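Local coordinates for cell division GTPase FtsZ, diverged (Clostridium botulinum C, PDB 3V3T), which is a diverged member of the tubulin/FtsZ family, related to proteins that assemble into cytoskeletal filaments, at residues A[245-250]-A[268-273]. The protein carries 1 engineered substitution. Residues are numbered along the deposited sequence; the frame is centred on the assembly and turned at random.
Sequences CEFMGI and PRRTFK
The Phe-272 ring turns its edge toward one face of the Phe-247 ring. It is an offset edge-to-face pair, with centroids 5.7 Å apart and planes at 69°. Arg-270 NH2 and Arg-269 NH1 approach the Phe-247 ring obliquely. Phe-247 CE1 lies over one face of the Arg-269 guanidinium, toward its rim, while Glu-246 CG meets that group at its edge. Phe-247 CZ sits in the plane of the Arg-270 guanidinium, at its edge, 3.3 Å from Arg-270 NH2.

The two strands are the parallel pair of a beta-alpha-beta unit in the tubulin-like C-terminal domain, joined through helix 258-265. Strand 270-275 is outermost in the sheet within this chain. Phe-247, Arg-270 and Phe-272 point to one face, where helix 200-208 places Leu-206 against both phenylalanines. Met-248, Ile-250 and Thr-271 point to the other, against helix 258-265. Glu-246 and Phe-247 both face Thr-285 of the neighbouring strand 281-287, forming a classic beta bulge.

Backbone bonds join the strands. Met-248 N donates to Arg-270 O, and Phe-272 N donates to Met-248 O. Ile-250 N then donates to Phe-272 O. At the strand entry, Glu-246 O accepts two donors, Arg-269 N at 2.9 Å and Arg-270 N at 3.2 Å.

Arg-269 CG is set between the backbone N and the carbonyl carbon (chi1 64°), which puts it beside Glu-246 O. Arg-269 CD lies 3.2 Å from Glu-246 OE2. Arg-269 NH1 forms a salt bridge with Glu-246 OE2 at 3.5 Å; the hydrogen bond within it is weak. The carboxylate and guanidinium planes are 44° apart. Pro-268, just before the strand, packs on the Met-248 side. Its CB touches Met-248 CB at 3.7 Å, and the same CB lies 3.7 Å from Cys-245 SG.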
ATOM      1  N   CYS A 245       8.208  -6.648 -14.111  1.00 37.75           N
ATOM      2  CA  CYS A 245       8.463  -6.143 -12.775  1.00 38.01           C
ATOM      3  C   CYS A 245       9.945  -6.276 -12.488  1.00 39.03           C
ATOM      4  O   CYS A 245      10.712  -6.732 -13.329  1.00 40.16           O
ATOM      5  CB  CYS A 245       7.627  -6.871 -11.720  1.00 28.24           C
ATOM      6  SG  CYS A 245       7.899  -8.625 -11.650  1.00 35.82           S
ATOM      7  N   GLU A 246      10.351  -5.879 -11.295  1.00 32.76           N
ATOM      8  CA  GLU A 246      11.766  -5.870 -10.961  1.00 34.27           C
ATOM      9  C   GLU A 246      12.138  -7.142 -10.189  1.00 32.04           C
ATOM     10  O   GLU A 246      12.836  -8.005 -10.711  1.00 35.95           O
ATOM     11  CB  GLU A 246      12.092  -4.593 -10.171  1.00 43.82           C
ATOM     12  CG  GLU A 246      13.305  -3.822 -10.679  1.00 63.85           C
ATOM     13  CD  GLU A 246      13.237  -3.486 -12.162  1.00 69.27           C
ATOM     14  OE1 GLU A 246      12.134  -3.240 -12.683  1.00 76.73           O
ATOM     15  OE2 GLU A 246      14.300  -3.467 -12.807  1.00 71.72           O
ATOM     16  N   PHE A 247      11.678  -7.259  -8.949  1.00 34.54           N
ATOM     17  CA  PHE A 247      11.886  -8.481  -8.180  1.00 31.37           C
ATOM     18  C   PHE A 247      10.540  -9.159  -7.953  1.00 35.20           C
ATOM     19  O   PHE A 247       9.549  -8.494  -7.660  1.00 35.31           O
ATOM     20  CB  PHE A 247      12.505  -8.193  -6.816  1.00 32.26           C
ATOM     21  CG  PHE A 247      13.872  -7.586  -6.873  1.00 40.19           C
ATOM     22  CD1 PHE A 247      14.630  -7.643  -8.027  1.00 40.67           C
ATOM     23  CD2 PHE A 247      14.407  -6.967  -5.756  1.00 40.60           C
ATOM     24  CE1 PHE A 247      15.898  -7.092  -8.070  1.00 38.94           C
ATOM     25  CE2 PHE A 247      15.671  -6.416  -5.792  1.00 48.39           C
ATOM     26  CZ  PHE A 247      16.419  -6.480  -6.950  1.00 47.20           C
ATOM     27  N   MET A 248      10.516 -10.481  -8.099  1.00 33.88           N
ATOM     28  CA  MET A 248       9.320 -11.256  -7.832  1.00 35.25           C
ATOM     29  C   MET A 248       9.574 -12.268  -6.725  1.00 36.27           C
ATOM     30  O   MET A 248      10.615 -12.914  -6.695  1.00 40.20           O
ATOM     31  CB  MET A 248       8.862 -11.962  -9.102  1.00 33.67           C
ATOM     32  CG  MET A 248       7.625 -12.796  -8.928  1.00 32.81           C
ATOM     33  SD  MET A 248       7.110 -13.552 -10.496  1.00 42.07           S
ATOM     34  CE  MET A 248       6.519 -12.128 -11.379  1.00 31.43           C
ATOM     35  N   GLY A 249       8.637 -12.369  -5.788  1.00 35.61           N
ATOM     36  CA  GLY A 249       8.725 -13.363  -4.736  1.00 31.98           C
ATOM     37  C   GLY A 249       7.639 -14.406  -4.901  1.00 41.21           C
ATOM     38  O   GLY A 249       6.472 -14.070  -5.120  1.00 36.83           O
ATOM     39  N   ILE A 250       8.019 -15.676  -4.808  1.00 41.23           N
ATOM     40  CA  ILE A 250       7.080 -16.766  -5.020  1.00 43.08           C
ATOM     41  C   ILE A 250       7.172 -17.770  -3.882  1.00 44.30           C
ATOM     42  O   ILE A 250       8.213 -18.381  -3.676  1.00 44.49           O
ATOM     43  CB  ILE A 250       7.372 -17.491  -6.352  1.00 47.00           C
ATOM     44  CG1 ILE A 250       7.174 -16.540  -7.534  1.00 41.16           C
ATOM     45  CG2 ILE A 250       6.487 -18.727  -6.519  1.00 46.34           C
ATOM     46  CD1 ILE A 250       7.694 -17.092  -8.836  1.00 44.11           C
ATOM     47  N   PRO A 268      10.078 -10.697 -14.295  1.00 38.71           N
ATOM     48  CA  PRO A 268      10.980 -10.001 -13.364  1.00 39.05           C
ATOM     49  C   PRO A 268      12.422 -10.105 -13.845  1.00 38.05           C
ATOM     50  O   PRO A 268      12.704 -10.942 -14.694  1.00 40.17           O
ATOM     51  CB  PRO A 268      10.809 -10.799 -12.078  1.00 36.26           C
ATOM     52  CG  PRO A 268      10.597 -12.220 -12.587  1.00 41.15           C
ATOM     53  CD  PRO A 268       9.844 -12.094 -13.899  1.00 37.45           C
ATOM     54  N   ARG A 269      13.313  -9.263 -13.332  1.00 38.18           N
ATOM     55  CA  ARG A 269      14.725  -9.425 -13.657  1.00 50.39           C
ATOM     56  C   ARG A 269      15.379 -10.292 -12.589  1.00 41.42           C
ATOM     57  O   ARG A 269      16.495 -10.762 -12.751  1.00 50.67           O
ATOM     58  CB  ARG A 269      15.436  -8.077 -13.818  1.00 46.24           C
ATOM     59  CG  ARG A 269      15.477  -7.247 -12.575  1.00 52.69           C
ATOM     60  CD  ARG A 269      16.262  -5.980 -12.820  1.00 68.91           C
ATOM     61  NE  ARG A 269      17.460  -5.936 -11.994  1.00 79.71           N
ATOM     62  CZ  ARG A 269      17.553  -5.290 -10.836  1.00 80.35           C
ATOM     63  NH1 ARG A 269      16.514  -4.608 -10.364  1.00 84.06           N
ATOM     64  NH2 ARG A 269      18.693  -5.318 -10.156  1.00 81.56           N
ATOM     65  N   ARG A 270      14.653 -10.521 -11.505  1.00 45.14           N
ATOM     66  CA  ARG A 270      15.135 -11.390 -10.445  1.00 42.08           C
ATOM     67  C   ARG A 270      14.004 -12.017  -9.645  1.00 42.40           C
ATOM     68  O   ARG A 270      13.038 -11.342  -9.266  1.00 40.44           O
ATOM     69  CB  ARG A 270      16.026 -10.611  -9.490  1.00 43.17           C
ATOM     70  CG  ARG A 270      16.496 -11.453  -8.341  1.00 54.25           C
ATOM     71  CD  ARG A 270      17.918 -11.138  -8.036  1.00 61.95           C
ATOM     72  NE  ARG A 270      18.100  -9.723  -7.732  1.00 58.56           N
ATOM     73  CZ  ARG A 270      19.290  -9.135  -7.686  1.00 65.40           C
ATOM     74  NH1 ARG A 270      20.383  -9.852  -7.934  1.00 83.47           N
ATOM     75  NH2 ARG A 270      19.398  -7.844  -7.401  1.00 51.46           N
ATOM     76  N   THR A 271      14.153 -13.301  -9.352  1.00 43.47           N
ATOM     77  CA  THR A 271      13.131 -14.041  -8.618  1.00 46.15           C
ATOM     78  C   THR A 271      13.716 -14.692  -7.365  1.00 48.35           C
ATOM     79  O   THR A 271      14.827 -15.210  -7.396  1.00 54.62           O
ATOM     80  CB  THR A 271      12.522 -15.152  -9.500  1.00 45.07           C
ATOM     81  OG1 THR A 271      11.947 -14.564 -10.672  1.00 39.56           O
ATOM     82  CG2 THR A 271      11.453 -15.896  -8.741  1.00 44.74           C
ATOM     83  N   PHE A 272      12.965 -14.641  -6.269  1.00 45.76           N
ATOM     84  CA  PHE A 272      13.264 -15.428  -5.081  1.00 42.37           C
ATOM     85  C   PHE A 272      12.115 -16.415  -4.931  1.00 48.32           C
ATOM     86  O   PHE A 272      10.956 -16.005  -4.823  1.00 46.02           O
ATOM     87  CB  PHE A 272      13.333 -14.551  -3.819  1.00 43.72           C
ATOM     88  CG  PHE A 272      14.027 -13.230  -4.018  1.00 40.79           C
ATOM     89  CD1 PHE A 272      15.367 -13.173  -4.319  1.00 43.35           C
ATOM     90  CD2 PHE A 272      13.333 -12.046  -3.887  1.00 40.87           C
ATOM     91  CE1 PHE A 272      15.998 -11.962  -4.500  1.00 48.55           C
ATOM     92  CE2 PHE A 272      13.958 -10.832  -4.065  1.00 40.51           C
ATOM     93  CZ  PHE A 272      15.296 -10.792  -4.372  1.00 44.18           C
ATOM     94  N   LYS A 273      12.424 -17.707  -4.928  1.00 55.83           N
ATOM     95  CA  LYS A 273      11.393 -18.732  -4.796  1.00 55.13           C
ATOM     96  C   LYS A 273      11.531 -19.514  -3.494  1.00 61.73           C
ATOM     97  O   LYS A 273      12.642 -19.719  -2.973  1.00 51.72           O
ATOM     98  CB  LYS A 273      11.406 -19.702  -5.984  1.00 62.26           C
ATOM     99  CG  LYS A 273      10.337 -20.794  -5.888  1.00 70.73           C
ATOM    100  CD  LYS A 273      10.459 -21.855  -6.977  1.00 80.65           C
ATOM    101  CE  LYS A 273       9.392 -22.945  -6.793  1.00 86.87           C
ATOM    102  NZ  LYS A 273       9.321 -23.940  -7.905  1.00 85.23           N
TER